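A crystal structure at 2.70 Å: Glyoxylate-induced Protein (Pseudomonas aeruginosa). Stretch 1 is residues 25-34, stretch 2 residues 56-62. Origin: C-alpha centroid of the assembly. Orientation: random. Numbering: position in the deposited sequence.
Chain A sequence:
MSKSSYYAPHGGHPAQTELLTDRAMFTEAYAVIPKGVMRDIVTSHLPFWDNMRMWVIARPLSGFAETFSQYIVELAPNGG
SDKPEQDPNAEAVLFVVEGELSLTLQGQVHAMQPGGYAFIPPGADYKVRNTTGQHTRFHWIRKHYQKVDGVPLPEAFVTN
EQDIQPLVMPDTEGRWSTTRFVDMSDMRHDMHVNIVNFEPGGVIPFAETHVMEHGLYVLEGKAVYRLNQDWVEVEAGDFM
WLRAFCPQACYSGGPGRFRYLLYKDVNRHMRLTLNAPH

Stretch 1 25-34: MFTEAYAVIP
Stretch 2 56-62: VIARPLS

Stretch 1 is a hairpin: strand 25-26, a turn, then strand 30-33, zipped by M25 N to V32 O (2.9 Å), V32 N to M25 O (3.1 Å) and T27 N to Y30 O (2.8 Å). Stretch 2 enters on a strand that includes V56, and is loop by R59 (phi/psi 44/52), reaching extended L61 (-139/157). No hydrogen bond joins the two; apolar packing does the work, burying 280 Å².

Selenomethionine M25 sets out sideways, without contact. F26, chi1 m and chi2 -74°, starts sideways but brings its ring nearer, edge on: F26 CD1 lies 3.5 Å from L61 CD1, and CE1 3.7 Å from P60 O. T27 points away, chi1 p, its OG1 accepting from A29 N (3.2 Å) and Y30 N (2.9 Å) to brace the turn; T27 O sits 3.5 Å from L61 CD2. Y30 also turns away (chi1 p), leaving Y30 O 3.4 Å from L61 CD2.

A31 points toward stretch 2, its CA 6.4 Å from P60 CA. A31 CB is 3.2 Å from L61 CD1, so its single methyl suits a tight place. V32 faces away; I33 (m, t) returns, I33 CD1 meeting I57 CD1 (I57 t, p) at 3.4 Å. I57, P60 and L61 point toward stretch 1; L61 (chi1 -113°, chi2 42°), most covered, splits its methyls: CD1 meets F26 and A31, CD2 the two carbonyls.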

# COMPACT_ATOMS: atom_id res chain seq x y z
N MSE A 25 -15.42 -0.10 -6.29
CA MSE A 25 -14.11 0.49 -6.12
C MSE A 25 -14.16 2.00 -5.97
O MSE A 25 -15.08 2.66 -6.45
CB MSE A 25 -13.22 0.11 -7.30
CG MSE A 25 -12.39 -1.15 -7.09
SE MSE A 25 -11.04 -0.95 -5.68
CE MSE A 25 -12.03 -1.71 -4.19
N PHE A 26 -13.16 2.54 -5.29
CA PHE A 26 -13.07 3.98 -5.09
C PHE A 26 -11.59 4.32 -5.01
O PHE A 26 -10.94 4.03 -4.01
CB PHE A 26 -13.79 4.38 -3.79
CG PHE A 26 -15.26 4.07 -3.80
CD1 PHE A 26 -16.14 4.85 -4.54
CD2 PHE A 26 -15.76 2.98 -3.09
CE1 PHE A 26 -17.50 4.55 -4.57
CE2 PHE A 26 -17.12 2.67 -3.11
CZ PHE A 26 -18.00 3.46 -3.86
N THR A 27 -11.04 4.89 -6.07
CA THR A 27 -9.62 5.24 -6.07
C THR A 27 -9.47 6.74 -6.25
O THR A 27 -10.44 7.48 -6.13
CB THR A 27 -8.85 4.52 -7.19
OG1 THR A 27 -9.25 5.04 -8.47
CG2 THR A 27 -9.12 3.04 -7.14
N GLU A 28 -8.26 7.19 -6.55
CA GLU A 28 -8.07 8.61 -6.71
C GLU A 28 -8.26 9.04 -8.16
O GLU A 28 -8.19 10.23 -8.48
CB GLU A 28 -6.68 9.01 -6.21
CG GLU A 28 -5.52 8.31 -6.90
CD GLU A 28 -5.54 6.77 -6.79
OE1 GLU A 28 -5.84 6.23 -5.69
OE2 GLU A 28 -5.22 6.11 -7.80
N ALA A 29 -8.56 8.08 -9.01
CA ALA A 29 -8.75 8.34 -10.43
C ALA A 29 -10.08 7.83 -10.95
O ALA A 29 -10.57 8.27 -11.99
CB ALA A 29 -7.63 7.68 -11.21
N TYR A 30 -10.67 6.90 -10.23
CA TYR A 30 -11.93 6.37 -10.68
C TYR A 30 -12.74 5.70 -9.58
O TYR A 30 -12.28 5.55 -8.44
CB TYR A 30 -11.67 5.38 -11.82
CG TYR A 30 -10.90 4.17 -11.39
CD1 TYR A 30 -9.51 4.21 -11.28
CD2 TYR A 30 -11.56 2.99 -11.04
CE1 TYR A 30 -8.80 3.10 -10.83
CE2 TYR A 30 -10.86 1.88 -10.60
CZ TYR A 30 -9.48 1.94 -10.50
OH TYR A 30 -8.79 0.83 -10.06
N ALA A 31 -13.96 5.33 -9.95
CA ALA A 31 -14.90 4.66 -9.05
C ALA A 31 -15.76 3.71 -9.87
O ALA A 31 -16.32 4.10 -10.89
CB ALA A 31 -15.78 5.69 -8.37
N VAL A 32 -15.85 2.45 -9.43
CA VAL A 32 -16.68 1.47 -10.11
C VAL A 32 -17.82 1.12 -9.19
O VAL A 32 -17.60 0.79 -8.03
CB VAL A 32 -15.96 0.14 -10.39
CG1 VAL A 32 -16.88 -0.75 -11.19
CG2 VAL A 32 -14.65 0.37 -11.11
N ILE A 33 -19.04 1.19 -9.70
CA ILE A 33 -20.22 0.87 -8.91
C ILE A 33 -21.02 -0.25 -9.57
O ILE A 33 -21.62 -0.06 -10.63
CB ILE A 33 -21.13 2.07 -8.76
CG1 ILE A 33 -20.31 3.30 -8.40
CG2 ILE A 33 -22.16 1.81 -7.65
CD1 ILE A 33 -21.13 4.54 -8.46
N PRO A 34 -21.04 -1.44 -8.95
CA PRO A 34 -21.75 -2.63 -9.44
C PRO A 34 -23.25 -2.45 -9.46
O PRO A 34 -23.81 -1.65 -8.72
CB PRO A 34 -21.35 -3.70 -8.44
CG PRO A 34 -20.01 -3.29 -8.02
CD PRO A 34 -20.18 -1.80 -7.81
N VAL A 56 -30.51 6.63 -7.43
CA VAL A 56 -29.66 7.79 -7.67
C VAL A 56 -28.22 7.36 -7.90
O VAL A 56 -27.75 6.37 -7.35
CB VAL A 56 -29.68 8.79 -6.47
CG1 VAL A 56 -28.88 10.03 -6.83
CG2 VAL A 56 -31.11 9.19 -6.14
N ILE A 57 -27.53 8.12 -8.74
CA ILE A 57 -26.14 7.85 -9.05
C ILE A 57 -25.46 9.18 -9.35
O ILE A 57 -25.40 9.62 -10.48
CB ILE A 57 -26.00 6.90 -10.27
CG1 ILE A 57 -24.59 6.94 -10.84
CG2 ILE A 57 -26.95 7.33 -11.35
CD1 ILE A 57 -23.53 6.59 -9.84
N ALA A 58 -24.99 9.82 -8.29
CA ALA A 58 -24.32 11.11 -8.40
C ALA A 58 -23.17 11.11 -7.39
O ALA A 58 -23.11 10.25 -6.53
CB ALA A 58 -25.31 12.22 -8.10
N ARG A 59 -22.28 12.09 -7.49
CA ARG A 59 -21.13 12.19 -6.58
C ARG A 59 -20.43 10.85 -6.32
O ARG A 59 -20.21 10.47 -5.16
CB ARG A 59 -21.57 12.80 -5.24
CG ARG A 59 -22.19 14.16 -5.36
CD ARG A 59 -22.17 14.90 -4.03
NE ARG A 59 -23.14 14.40 -3.06
CZ ARG A 59 -24.46 14.47 -3.21
NH1 ARG A 59 -24.98 15.02 -4.30
NH2 ARG A 59 -25.25 13.98 -2.26
N PRO A 60 -20.07 10.12 -7.39
CA PRO A 60 -19.41 8.82 -7.22
C PRO A 60 -18.15 8.94 -6.37
O PRO A 60 -17.81 8.04 -5.60
CB PRO A 60 -19.08 8.41 -8.65
CG PRO A 60 -20.09 9.15 -9.47
CD PRO A 60 -20.13 10.49 -8.80
N LEU A 61 -17.46 10.06 -6.53
CA LEU A 61 -16.21 10.32 -5.83
C LEU A 61 -16.20 11.76 -5.38
O LEU A 61 -16.88 12.61 -5.96
CB LEU A 61 -15.03 10.06 -6.76
CG LEU A 61 -14.04 8.92 -6.52
CD1 LEU A 61 -14.74 7.64 -6.09
CD2 LEU A 61 -13.26 8.72 -7.79
N SER A 62 -15.42 12.04 -4.34
CA SER A 62 -15.35 13.40 -3.81
C SER A 62 -14.73 14.36 -4.81
O SER A 62 -14.19 13.96 -5.84
CB SER A 62 -14.52 13.42 -2.52
OG SER A 62 -13.13 13.38 -2.80